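Local coordinates for uncharacterized protein VPA0106 (Vibrio parahaemolyticus, PDB 3U07) that is of unknown function but joins DUF1254 and DUF1214 family regions in one chain and probably carries a signal peptide, consistent with export from the cytoplasm, at residues H49-E53 against N54-L58; L180-M183 against D184-N187; K265-E268 against H269-L273; K327-G330 against S331-D334; A417-A420 against I421-G424. The protein carries 2 engineered substitutions. All coordinates share one frame; numbering follows the deposited sequence.

Contact 1. Residues H49-E53 against N54-L58; sequences HTAVE and NNYPL
Tyr56 lays one face of its ring over the end of the helix that carries Thr50 and Ala51. Thr50 O sits 3.7 Å above the ring plane, offset toward the rim, and on that same face Asn54 packs its CB. CD2 of the tyrosine runs in against Ala51 CA at 3.4 Å, while the two beta carbons, Ala51 CB and Tyr56 CB, meet at 4.0 Å. Asn54, within the turn itself, keeps its CG beside the backbone N (chi1 -79°), which points the amide back at the helix, where ND2 donates to Thr50 O at 2.9 Å. This bond lies in the planes of both the carbonyl and the amide and uses a lone pair of the oxygen. Asn55 has positive phi, and the chain closes a Schellman motif through Tyr56 N to Ala51 O (2.8 Å) and Asn55 N to Val52 O (3.2 Å). Trp88 of strand 82-90 packs against Thr50 and Ala51 on the helix and against Leu58 after the turn. Helix 26-52 thus ends with its final carbonyls taken up by the residues that follow, one of them by a side-chain amide that meets its acceptor in its own plane.

Contact 2. Residues L180-M183 against D184-N187; sequences LNYM and DQWN
Trp186 turns the edge of its indole toward the carbonyl of Tyr182, CD1 standing 3.3 Å from Tyr182 O and close to the ring plane, while Met183 CA approaches the same ring obliquely. The second pair of flat groups, the Tyr182 phenol and the Gln185 amide, lie side by side and point the same way, their planes only 13° apart; Gln185 OE1 comes within 3.9 Å of Tyr182 CD1 from an oblique direction. All this happens where helix 173-183 runs out into a type I beta turn from Met183 to Trp186. Asp184 N to Leu180 O continues the helical bonding, Gln185 N takes Tyr182 O at 2.8 Å, and Trp186 N to Met183 O at 3.0 Å closes the turn. In the last two, which span three residues and not four, the donor stands well above the carbonyl plane. Selenomethionine Met183 and Trp186 face inward together, both touching Leu85 and Ile168 of the four-stranded antiparallel sheet, and Pro101 and Val100 also pack on the indole. From there Asn187 pairs its backbone with Ser99, opening edge strand 187-190 of the neighbouring mixed sheet. On the outer side Asp184 keeps CG beside its backbone N (chi1 -78°), which brings OD1 to 3.5 Å from Leu180 CD2.

Contact 3. Residues K265-E268 against H269-L273; sequences KGME and HLVEL
Met267, a selenomethionine, reaches forward along its helix to two side chains of the next turn: its SE lies 4.2 Å from Leu270 CD1, and its terminal CE lies 4.3 Å from Val271 CG2. These are loose apolar touches, and the closer approaches are those of side-chain carbons to main-chain oxygens. Val271 places CG2 beside its own backbone N, which tucks that methyl against Met267 O at 3.2 Å and sends CG1 the other way. His269 does something similar with its CB, 3.3 Å from Gly266 O, but its CG is turned opposite the backbone N (chi1 178°), carrying the imidazole off from the preceding turn. Beneath the side chains runs an unbroken ladder of backbone bonds four residues apart. His269 N donates to Lys265 O at 2.9 Å with an N-H...O angle of 170°, and Leu270 N, Val271 N and Glu272 N follow on Gly266 O, Met267 O and Glu268 O; the last two donors stand nearly along the C=O axis. Further out, the histidine is fixed by Asp296, whose OD2 hydrogen-bonds to NE2. Helix 295-305 also receives Leu270, Val271 and Leu273, while Met267 rests on Tyr34 and Tyr38 of helix 26-52, and Lys265 forms a long, weak ion pair with Glu31. The i to i+4 ladder is that of a regular alpha-helix; with Gly266 and Leu270 buried and Glu268 and Glu272 exposed, this C-terminal part of helix 253-273 lies packed against helices 26-52 and 295-305.

Contact 4. Residues K327-G330 against S331-D334; sequences KLDG and SKHD
Asp329 and Ser331 build an Asx turn: the carboxylate of the first folds forward and takes the backbone N-H of the second, Ser331 N to Asp329 OD1 at 3.0 Å. The serine then doubles the grip, its OG donating to the same OD1 at 2.6 Å. Both donors come from one face of the carboxylate, the N-H on the anti side and 28° out of plane, the hydroxyl from higher above it. Ser331 reaches this with OG between its backbone N and carbonyl carbon (chi1 64°), the rotamer that curls the hydroxyl back over the turn. The main chain closes underneath, Lys332 N donating to Asp329 O at 3.1 Å; His333 N adds a weak bond to the same oxygen. This turn lies in the loop from strand 315-319 of one sheet to strand 334-340 of another, in the DUF1214 family region. Asp329 is buried there against Pro407, its backbone N-H held by the hydroxyl of Tyr335, and Gly330 and Leu328 pair their backbones with Lys406 and Phe408. The extended Lys332 chain passes obliquely over the other carboxylate oxygen, CE 3.8 Å from Asp329 OD2. Its ammonium stops short of a salt bridge, and a water closes the gap, donating to Asp329 OD2 at 2.7 Å and accepting from Lys332 NZ at 3.0 Å.

Contact 5. Residues A417-A420 against I421-G424; sequences ADDA and IQSG
Asp418 caps helix 419-423 from the N-cap position, and its conformation explains how. With CG between the backbone N and the carbonyl carbon (chi1 71°), the carboxylate curls over the first turn, so that OD1 accepts from Ile421 N at 3.2 Å with an N-H...O angle of 158°; OD2 is held by Asn343. Ile421 crosses this carboxylate at about a right angle. Its CG1 lies beside its backbone N, near OD1, which directs CG2 onto Ala417 CB at 3.4 Å, tighter than a usual carbon contact. Gln422 stretches its extended chain back along the helix start, and NE2 donates to Ala417 O at 2.8 Å from above the carbonyl plane. The amide is turned nearly perpendicular to the Asp419 carboxylate, and two waters join them: one donates to Asp419 OD1 and Gln422 OE1, the other donates to OD1 and accepts from NE2. At the far end Ser423 N bonds Asp419 O at 2.8 Å before the chain leaves helical angles at Gly424. A carboxylate and a side-chain amide thus satisfy Ile421 N-H and Ala417 O at the strand-to-helix join, and the aspartate's negative charge would probably suit the helix dipole.

Overall arrangement
From the N terminus, contact 1 ends the long helix 26-52 and starts the loop that precedes strand 82-90. Contact 2 likewise ends helix 173-183, leading into edge strand 187-190; strand 82-90 receives side chains from both. Contact 3 closes no loop: it lies within helix 253-273, which packs on the earlier part of helix 26-52 and on helix 295-305. Contact 4 folds the loop before strand 334-340, and contact 5 starts the short helix after strand 408-417. All five are local and follow in series, none nesting or crossing. Contacts 2 and 3 lie on opposite sides of the chain's centre, their centres about 43 Å apart.

Contact 1. Residues H49-E53 against N54-L58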
loop_
_atom_site.group_PDB
_atom_site.type_symbol
_atom_site.label_atom_id
_atom_site.label_comp_id
_atom_site.label_asym_id
_atom_site.label_seq_id
_atom_site.Cartn_x
_atom_site.Cartn_y
_atom_site.Cartn_z
ATOM N N HIS A 49 8.142 7.616 12.791
ATOM C CA HIS A 49 7.099 7.423 13.784
ATOM C C HIS A 49 6.773 5.969 14.083
ATOM O O HIS A 49 6.178 5.671 15.117
ATOM C CB HIS A 49 5.854 8.208 13.368
ATOM C CG HIS A 49 6.034 9.691 13.471
ATOM N ND1 HIS A 49 5.711 10.559 12.448
ATOM C CD2 HIS A 49 6.540 10.459 14.467
ATOM C CE1 HIS A 49 6.013 11.794 12.808
ATOM N NE2 HIS A 49 6.518 11.761 14.028
ATOM N N THR A 50 7.166 5.060 13.194
ATOM C CA THR A 50 6.916 3.646 13.439
ATOM C C THR A 50 8.185 2.922 13.888
ATOM O O THR A 50 8.376 2.670 15.079
ATOM C CB THR A 50 6.347 2.937 12.193
ATOM O OG1 THR A 50 7.166 3.226 11.057
ATOM C CG2 THR A 50 4.924 3.398 11.919
ATOM N N ALA A 51 9.061 2.608 12.939
ATOM C CA ALA A 51 10.297 1.890 13.235
ATOM C C ALA A 51 11.303 2.583 14.154
ATOM O O ALA A 51 11.856 1.951 15.049
ATOM C CB ALA A 51 10.996 1.495 11.922
ATOM N N VAL A 52 11.554 3.870 13.945
ATOM C CA VAL A 52 12.540 4.557 14.772
ATOM C C VAL A 52 12.146 4.761 16.234
ATOM O O VAL A 52 12.882 4.350 17.133
ATOM C CB VAL A 52 12.939 5.928 14.164
ATOM C CG1 VAL A 52 13.935 6.633 15.075
ATOM C CG2 VAL A 52 13.558 5.726 12.790
ATOM N N GLU A 53 10.995 5.373 16.493
ATOM C CA GLU A 53 10.632 5.594 17.882
ATOM C C GLU A 53 9.992 4.415 18.607
ATOM O O GLU A 53 9.588 4.535 19.760
ATOM C CB GLU A 53 9.792 6.870 18.032
ATOM C CG GLU A 53 8.534 6.976 17.215
ATOM C CD GLU A 53 7.991 8.396 17.230
ATOM O OE1 GLU A 53 6.812 8.600 16.869
ATOM O OE2 GLU A 53 8.755 9.312 17.599
ATOM N N ASN A 54 9.911 3.273 17.932
ATOM C CA ASN A 54 9.382 2.062 18.544
ATOM C C ASN A 54 10.517 1.050 18.501
ATOM O O ASN A 54 10.375 -0.111 18.886
ATOM C CB ASN A 54 8.160 1.555 17.785
ATOM C CG ASN A 54 6.905 2.336 18.130
ATOM O OD1 ASN A 54 6.387 2.240 19.245
ATOM N ND2 ASN A 54 6.421 3.131 17.182
ATOM N N ASN A 55 11.660 1.537 18.033
ATOM C CA ASN A 55 12.877 0.753 17.921
ATOM C C ASN A 55 12.639 -0.614 17.297
ATOM O O ASN A 55 12.948 -1.642 17.894
ATOM C CB ASN A 55 13.526 0.613 19.304
ATOM C CG ASN A 55 15.018 0.334 19.225
ATOM O OD1 ASN A 55 15.709 0.820 18.326
ATOM N ND2 ASN A 55 15.526 -0.434 20.181
ATOM N N TYR A 56 12.076 -0.621 16.090
ATOM C CA TYR A 56 11.825 -1.873 15.384
ATOM C C TYR A 56 13.111 -2.388 14.755
ATOM O O TYR A 56 13.812 -1.650 14.062
ATOM C CB TYR A 56 10.805 -1.689 14.259
ATOM C CG TYR A 56 9.384 -1.457 14.707
ATOM C CD1 TYR A 56 8.971 -1.797 15.994
ATOM C CD2 TYR A 56 8.440 -0.923 13.827
ATOM C CE1 TYR A 56 7.651 -1.610 16.394
ATOM C CE2 TYR A 56 7.121 -0.735 14.217
ATOM C CZ TYR A 56 6.731 -1.079 15.500
ATOM O OH TYR A 56 5.424 -0.881 15.886
ATOM N N PRO A 57 13.458 -3.653 15.009
ATOM C CA PRO A 57 14.694 -4.111 14.374
ATOM C C PRO A 57 14.465 -4.201 12.864
ATOM O O PRO A 57 13.369 -4.538 12.408
ATOM C CB PRO A 57 14.942 -5.470 15.028
ATOM C CG PRO A 57 13.572 -5.909 15.465
ATOM C CD PRO A 57 12.964 -4.639 15.983
ATOM N N LEU A 58 15.489 -3.869 12.093
ATOM C CA LEU A 58 15.391 -3.916 10.644
ATOM C C LEU A 58 15.674 -5.336 10.147
ATOM O O LEU A 58 16.287 -6.140 10.850
ATOM C CB LEU A 58 16.376 -2.914 10.036
ATOM C CG LEU A 58 16.190 -1.478 10.553
ATOM C CD1 LEU A 58 17.270 -0.577 9.978
ATOM C CD2 LEU A 58 14.809 -0.959 10.172
#

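Contact 2. Residues L180-M183 against D184-N187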
loop_
_atom_site.group_PDB
_atom_site.type_symbol
_atom_site.label_atom_id
_atom_site.label_comp_id
_atom_site.label_asym_id
_atom_site.label_seq_id
_atom_site.Cartn_x
_atom_site.Cartn_y
_atom_site.Cartn_z
ATOM N N LEU A 180 -1.497 -19.511 8.337
ATOM C CA LEU A 180 -0.541 -19.198 9.390
ATOM C C LEU A 180 0.650 -20.146 9.375
ATOM O O LEU A 180 1.777 -19.735 9.655
ATOM C CB LEU A 180 -1.213 -19.247 10.760
ATOM C CG LEU A 180 -1.282 -17.886 11.447
ATOM C CD1 LEU A 180 -1.887 -18.045 12.829
ATOM C CD2 LEU A 180 0.118 -17.290 11.535
ATOM N N ASN A 181 0.405 -21.416 9.068
ATOM C CA ASN A 181 1.496 -22.379 9.009
ATOM C C ASN A 181 2.425 -22.006 7.864
ATOM O O ASN A 181 3.613 -22.324 7.889
ATOM C CB ASN A 181 0.973 -23.800 8.802
ATOM C CG ASN A 181 0.731 -24.519 10.111
ATOM O OD1 ASN A 181 1.502 -24.375 11.060
ATOM N ND2 ASN A 181 -0.333 -25.310 10.166
ATOM N N TYR A 182 1.876 -21.333 6.857
ATOM C CA TYR A 182 2.676 -20.908 5.721
ATOM C C TYR A 182 3.453 -19.628 6.043
ATOM O O TYR A 182 4.658 -19.550 5.793
ATOM C CB TYR A 182 1.785 -20.697 4.493
ATOM C CG TYR A 182 1.470 -21.974 3.748
ATOM C CD1 TYR A 182 2.490 -22.749 3.198
ATOM C CD2 TYR A 182 0.155 -22.409 3.581
ATOM C CE1 TYR A 182 2.210 -23.924 2.500
ATOM C CE2 TYR A 182 -0.135 -23.582 2.883
ATOM C CZ TYR A 182 0.897 -24.333 2.348
ATOM O OH TYR A 182 0.616 -25.497 1.666
HETATM N N MSE A 183 2.772 -18.639 6.619
HETATM C CA MSE A 183 3.419 -17.372 6.954
HETATM C C MSE A 183 4.606 -17.574 7.883
HETATM O O MSE A 183 5.578 -16.823 7.832
HETATM C CB MSE A 183 2.434 -16.408 7.621
HETATM C CG MSE A 183 0.978 -16.651 7.283
HETATM SE SE MSE A 183 -0.087 -15.049 7.327
HETATM C CE MSE A 183 1.137 -13.867 8.241
ATOM N N ASP A 184 4.522 -18.586 8.738
ATOM C CA ASP A 184 5.592 -18.869 9.684
ATOM C C ASP A 184 6.866 -19.258 8.960
ATOM O O ASP A 184 7.963 -19.143 9.510
ATOM C CB ASP A 184 5.168 -19.993 10.635
ATOM C CG ASP A 184 4.230 -19.512 11.725
ATOM O OD1 ASP A 184 3.320 -18.711 11.424
ATOM O OD2 ASP A 184 4.396 -19.940 12.884
ATOM N N GLN A 185 6.714 -19.713 7.719
ATOM C CA GLN A 185 7.857 -20.128 6.922
ATOM C C GLN A 185 8.518 -18.978 6.168
ATOM O O GLN A 185 9.620 -19.130 5.642
ATOM C CB GLN A 185 7.440 -21.247 5.967
ATOM C CG GLN A 185 7.028 -22.511 6.711
ATOM C CD GLN A 185 6.688 -23.650 5.782
ATOM O OE1 GLN A 185 5.528 -23.853 5.423
ATOM N NE2 GLN A 185 7.706 -24.396 5.372
ATOM N N TRP A 186 7.845 -17.831 6.107
ATOM C CA TRP A 186 8.430 -16.661 5.457
ATOM C C TRP A 186 9.638 -16.298 6.325
ATOM O O TRP A 186 9.607 -16.458 7.546
ATOM C CB TRP A 186 7.431 -15.503 5.432
ATOM C CG TRP A 186 6.336 -15.668 4.424
ATOM C CD1 TRP A 186 5.604 -16.797 4.181
ATOM C CD2 TRP A 186 5.819 -14.659 3.547
ATOM N NE1 TRP A 186 4.660 -16.550 3.209
ATOM C CE2 TRP A 186 4.766 -15.245 2.808
ATOM C CE3 TRP A 186 6.133 -13.312 3.323
ATOM C CZ2 TRP A 186 4.036 -14.535 1.851
ATOM C CZ3 TRP A 186 5.405 -12.605 2.369
ATOM C CH2 TRP A 186 4.365 -13.218 1.650
ATOM N N ASN A 187 10.701 -15.802 5.708
ATOM C CA ASN A 187 11.900 -15.477 6.466
ATOM C C ASN A 187 12.637 -14.321 5.809
ATOM O O ASN A 187 12.422 -14.037 4.631
ATOM C CB ASN A 187 12.797 -16.724 6.513
ATOM C CG ASN A 187 13.892 -16.635 7.564
ATOM O OD1 ASN A 187 13.904 -15.730 8.394
ATOM N ND2 ASN A 187 14.813 -17.590 7.539
#

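Contact 3. Residues K265-E268 against H269-L273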
loop_
_atom_site.group_PDB
_atom_site.type_symbol
_atom_site.label_atom_id
_atom_site.label_comp_id
_atom_site.label_asym_id
_atom_site.label_seq_id
_atom_site.Cartn_x
_atom_site.Cartn_y
_atom_site.Cartn_z
ATOM N N LYS A 265 2.932 26.669 -0.057
ATOM C CA LYS A 265 2.213 26.634 -1.329
ATOM C C LYS A 265 2.072 25.197 -1.834
ATOM O O LYS A 265 1.033 24.812 -2.375
ATOM C CB LYS A 265 2.927 27.486 -2.383
ATOM C CG LYS A 265 2.787 28.990 -2.179
ATOM C CD LYS A 265 3.467 29.775 -3.301
ATOM C CE LYS A 265 2.456 30.380 -4.270
ATOM N NZ LYS A 265 1.499 29.367 -4.796
ATOM N N GLY A 266 3.123 24.404 -1.651
ATOM C CA GLY A 266 3.090 23.020 -2.087
ATOM C C GLY A 266 1.931 22.248 -1.484
ATOM O O GLY A 266 1.167 21.609 -2.214
HETATM N N MSE A 267 1.799 22.300 -0.157
HETATM C CA MSE A 267 0.717 21.600 0.535
HETATM C C MSE A 267 -0.650 22.113 0.088
HETATM O O MSE A 267 -1.567 21.322 -0.133
HETATM C CB MSE A 267 0.831 21.759 2.055
HETATM C CG MSE A 267 1.718 20.734 2.747
HETATM SE SE MSE A 267 1.295 18.880 2.292
HETATM C CE MSE A 267 -0.519 18.772 2.960
ATOM N N GLU A 268 -0.791 23.433 -0.029
ATOM C CA GLU A 268 -2.060 24.013 -0.465
ATOM C C GLU A 268 -2.446 23.365 -1.788
ATOM O O GLU A 268 -3.555 22.868 -1.948
ATOM C CB GLU A 268 -1.931 25.530 -0.652
ATOM C CG GLU A 268 -1.826 26.318 0.644
ATOM C CD GLU A 268 -1.554 27.802 0.422
ATOM O OE1 GLU A 268 -1.354 28.519 1.421
ATOM O OE2 GLU A 268 -1.536 28.256 -0.744
ATOM N N HIS A 269 -1.506 23.368 -2.728
ATOM C CA HIS A 269 -1.725 22.782 -4.042
ATOM C C HIS A 269 -2.178 21.324 -3.951
ATOM O O HIS A 269 -3.086 20.906 -4.668
ATOM C CB HIS A 269 -0.444 22.862 -4.866
ATOM C CG HIS A 269 -0.559 22.236 -6.219
ATOM N ND1 HIS A 269 -1.217 22.842 -7.267
ATOM C CD2 HIS A 269 -0.122 21.043 -6.688
ATOM C CE1 HIS A 269 -1.179 22.050 -8.324
ATOM N NE2 HIS A 269 -0.521 20.952 -7.999
ATOM N N LEU A 270 -1.546 20.550 -3.074
ATOM C CA LEU A 270 -1.903 19.142 -2.924
ATOM C C LEU A 270 -3.308 18.948 -2.367
ATOM O O LEU A 270 -4.024 18.027 -2.768
ATOM C CB LEU A 270 -0.902 18.416 -2.022
ATOM C CG LEU A 270 0.524 18.223 -2.540
ATOM C CD1 LEU A 270 1.239 17.244 -1.620
ATOM C CD2 LEU A 270 0.515 17.689 -3.967
ATOM N N VAL A 271 -3.697 19.801 -1.430
ATOM C CA VAL A 271 -5.026 19.697 -0.849
ATOM C C VAL A 271 -6.061 20.003 -1.929
ATOM O O VAL A 271 -7.025 19.264 -2.101
ATOM C CB VAL A 271 -5.198 20.680 0.329
ATOM C CG1 VAL A 271 -6.621 20.624 0.855
ATOM C CG2 VAL A 271 -4.217 20.329 1.434
ATOM N N GLU A 272 -5.840 21.082 -2.671
ATOM C CA GLU A 272 -6.760 21.486 -3.728
ATOM C C GLU A 272 -6.855 20.498 -4.888
ATOM O O GLU A 272 -7.900 20.382 -5.528
ATOM C CB GLU A 272 -6.358 22.861 -4.265
ATOM C CG GLU A 272 -6.961 23.202 -5.616
ATOM C CD GLU A 272 -6.444 24.512 -6.175
ATOM O OE1 GLU A 272 -5.251 24.822 -5.964
ATOM O OE2 GLU A 272 -7.225 25.223 -6.842
ATOM N N LEU A 273 -5.766 19.785 -5.159
ATOM C CA LEU A 273 -5.740 18.831 -6.265
ATOM C C LEU A 273 -6.369 17.489 -5.919
ATOM O O LEU A 273 -6.986 16.843 -6.763
ATOM C CB LEU A 273 -4.296 18.610 -6.720
ATOM C CG LEU A 273 -4.063 17.643 -7.880
ATOM C CD1 LEU A 273 -4.726 18.182 -9.144
ATOM C CD2 LEU A 273 -2.567 17.470 -8.097
#

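Contact 4. Residues K327-G330 against S331-D334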
loop_
_atom_site.group_PDB
_atom_site.type_symbol
_atom_site.label_atom_id
_atom_site.label_comp_id
_atom_site.label_asym_id
_atom_site.label_seq_id
_atom_site.Cartn_x
_atom_site.Cartn_y
_atom_site.Cartn_z
ATOM N N LYS A 327 -27.599 8.613 3.327
ATOM C CA LYS A 327 -26.476 7.973 3.997
ATOM C C LYS A 327 -26.838 6.533 4.345
ATOM O O LYS A 327 -27.940 6.267 4.823
ATOM C CB LYS A 327 -26.142 8.728 5.286
ATOM C CG LYS A 327 -24.996 8.123 6.076
ATOM C CD LYS A 327 -23.663 8.428 5.420
ATOM C CE LYS A 327 -22.560 7.592 6.034
ATOM N NZ LYS A 327 -22.752 6.146 5.724
ATOM N N LEU A 328 -25.917 5.604 4.095
ATOM C CA LEU A 328 -26.147 4.199 4.427
ATOM C C LEU A 328 -26.247 4.123 5.947
ATOM O O LEU A 328 -25.364 4.617 6.656
ATOM C CB LEU A 328 -24.977 3.337 3.948
ATOM C CG LEU A 328 -24.823 3.242 2.432
ATOM C CD1 LEU A 328 -23.519 2.541 2.095
ATOM C CD2 LEU A 328 -26.028 2.502 1.848
ATOM N N ASP A 329 -27.309 3.497 6.444
ATOM C CA ASP A 329 -27.541 3.396 7.885
ATOM C C ASP A 329 -28.439 2.198 8.178
ATOM O O ASP A 329 -29.627 2.213 7.865
ATOM C CB ASP A 329 -28.222 4.682 8.361
ATOM C CG ASP A 329 -28.258 4.810 9.870
ATOM O OD1 ASP A 329 -28.342 3.775 10.560
ATOM O OD2 ASP A 329 -28.222 5.958 10.362
ATOM N N GLY A 330 -27.873 1.167 8.794
ATOM C CA GLY A 330 -28.639 -0.029 9.094
ATOM C C GLY A 330 -29.800 0.104 10.063
ATOM O O GLY A 330 -30.623 -0.802 10.160
ATOM N N SER A 331 -29.878 1.214 10.784
ATOM C CA SER A 331 -30.970 1.404 11.735
ATOM C C SER A 331 -32.217 1.940 11.034
ATOM O O SER A 331 -33.304 1.963 11.610
ATOM C CB SER A 331 -30.554 2.379 12.843
ATOM O OG SER A 331 -30.302 3.677 12.326
ATOM N N LYS A 332 -32.058 2.350 9.777
ATOM C CA LYS A 332 -33.161 2.920 9.015
ATOM C C LYS A 332 -33.681 2.103 7.844
ATOM O O LYS A 332 -34.833 2.261 7.449
ATOM C CB LYS A 332 -32.763 4.300 8.498
ATOM C CG LYS A 332 -32.330 5.251 9.590
ATOM C CD LYS A 332 -32.072 6.636 9.055
ATOM C CE LYS A 332 -31.698 7.571 10.190
ATOM N NZ LYS A 332 -31.468 8.959 9.715
ATOM N N HIS A 333 -32.848 1.237 7.280
ATOM C CA HIS A 333 -33.279 0.457 6.132
ATOM C C HIS A 333 -32.573 -0.882 6.013
ATOM O O HIS A 333 -31.639 -1.194 6.754
ATOM C CB HIS A 333 -32.981 1.212 4.829
ATOM C CG HIS A 333 -33.567 2.586 4.747
ATOM N ND1 HIS A 333 -34.881 2.817 4.394
ATOM C CD2 HIS A 333 -33.012 3.806 4.945
ATOM C CE1 HIS A 333 -35.108 4.119 4.378
ATOM N NE2 HIS A 333 -33.991 4.742 4.709
ATOM N N ASP A 334 -33.060 -1.655 5.050
ATOM C CA ASP A 334 -32.493 -2.934 4.673
ATOM C C ASP A 334 -32.006 -2.565 3.270
ATOM O O ASP A 334 -32.622 -1.733 2.604
ATOM C CB ASP A 334 -33.572 -4.008 4.589
ATOM C CG ASP A 334 -33.675 -4.834 5.856
ATOM O OD1 ASP A 334 -33.192 -4.377 6.914
ATOM O OD2 ASP A 334 -34.248 -5.941 5.789
HETATM O O HOH W 1 -28.678 8.192 8.825
HETATM O O HOH W 2 -31.261 -3.182 8.864
#

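Contact 5. Residues A417-A420 against I421-G424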
loop_
_atom_site.group_PDB
_atom_site.type_symbol
_atom_site.label_atom_id
_atom_site.label_comp_id
_atom_site.label_asym_id
_atom_site.label_seq_id
_atom_site.Cartn_x
_atom_site.Cartn_y
_atom_site.Cartn_z
ATOM N N ALA A 417 -7.711 -6.836 -11.030
ATOM C CA ALA A 417 -8.710 -6.097 -11.794
ATOM C C ALA A 417 -8.241 -5.708 -13.189
ATOM O O ALA A 417 -7.044 -5.556 -13.426
ATOM C CB ALA A 417 -9.108 -4.846 -11.030
ATOM N N ASP A 418 -9.196 -5.536 -14.105
ATOM C CA ASP A 418 -8.876 -5.141 -15.472
ATOM C C ASP A 418 -8.682 -3.626 -15.539
ATOM O O ASP A 418 -8.798 -2.940 -14.525
ATOM C CB ASP A 418 -9.970 -5.613 -16.452
ATOM C CG ASP A 418 -11.285 -4.841 -16.320
ATOM O OD1 ASP A 418 -11.455 -4.047 -15.372
ATOM O OD2 ASP A 418 -12.163 -5.042 -17.183
ATOM N N ASP A 419 -8.385 -3.106 -16.726
ATOM C CA ASP A 419 -8.140 -1.677 -16.885
ATOM C C ASP A 419 -9.253 -0.753 -16.398
ATOM O O ASP A 419 -8.987 0.217 -15.691
ATOM C CB ASP A 419 -7.817 -1.346 -18.350
ATOM C CG ASP A 419 -6.502 -1.953 -18.816
ATOM O OD1 ASP A 419 -5.675 -2.322 -17.958
ATOM O OD2 ASP A 419 -6.290 -2.046 -20.043
ATOM N N ALA A 420 -10.494 -1.051 -16.774
ATOM C CA ALA A 420 -11.633 -0.218 -16.390
ATOM C C ALA A 420 -11.751 -0.021 -14.884
ATOM O O ALA A 420 -12.105 1.061 -14.415
ATOM C CB ALA A 420 -12.924 -0.813 -16.953
ATOM N N ILE A 421 -11.460 -1.067 -14.123
ATOM C CA ILE A 421 -11.518 -0.973 -12.673
ATOM C C ILE A 421 -10.318 -0.167 -12.171
ATOM O O ILE A 421 -10.449 0.686 -11.293
ATOM C CB ILE A 421 -11.499 -2.376 -12.026
ATOM C CG1 ILE A 421 -12.841 -3.077 -12.271
ATOM C CG2 ILE A 421 -11.199 -2.257 -10.538
ATOM C CD1 ILE A 421 -12.875 -4.549 -11.858
ATOM N N GLN A 422 -9.149 -0.443 -12.745
ATOM C CA GLN A 422 -7.906 0.235 -12.372
ATOM C C GLN A 422 -7.925 1.740 -12.597
ATOM O O GLN A 422 -7.437 2.505 -11.768
ATOM C CB GLN A 422 -6.734 -0.330 -13.173
ATOM C CG GLN A 422 -6.310 -1.747 -12.831
ATOM C CD GLN A 422 -5.245 -2.252 -13.787
ATOM O OE1 GLN A 422 -4.261 -1.560 -14.055
ATOM N NE2 GLN A 422 -5.435 -3.458 -14.306
ATOM N N SER A 423 -8.489 2.154 -13.727
ATOM C CA SER A 423 -8.536 3.563 -14.108
ATOM C C SER A 423 -9.573 4.413 -13.393
ATOM O O SER A 423 -9.513 5.641 -13.443
ATOM C CB SER A 423 -8.777 3.672 -15.612
ATOM O OG SER A 423 -10.089 3.241 -15.929
ATOM N N GLY A 424 -10.527 3.766 -12.738
ATOM C CA GLY A 424 -11.570 4.507 -12.056
ATOM C C GLY A 424 -12.847 4.554 -12.882
ATOM O O GLY A 424 -13.874 5.040 -12.417
HETATM O O HOH W 3 -4.306 -0.504 -16.748
HETATM O O HOH W 4 -3.975 -4.419 -16.539
#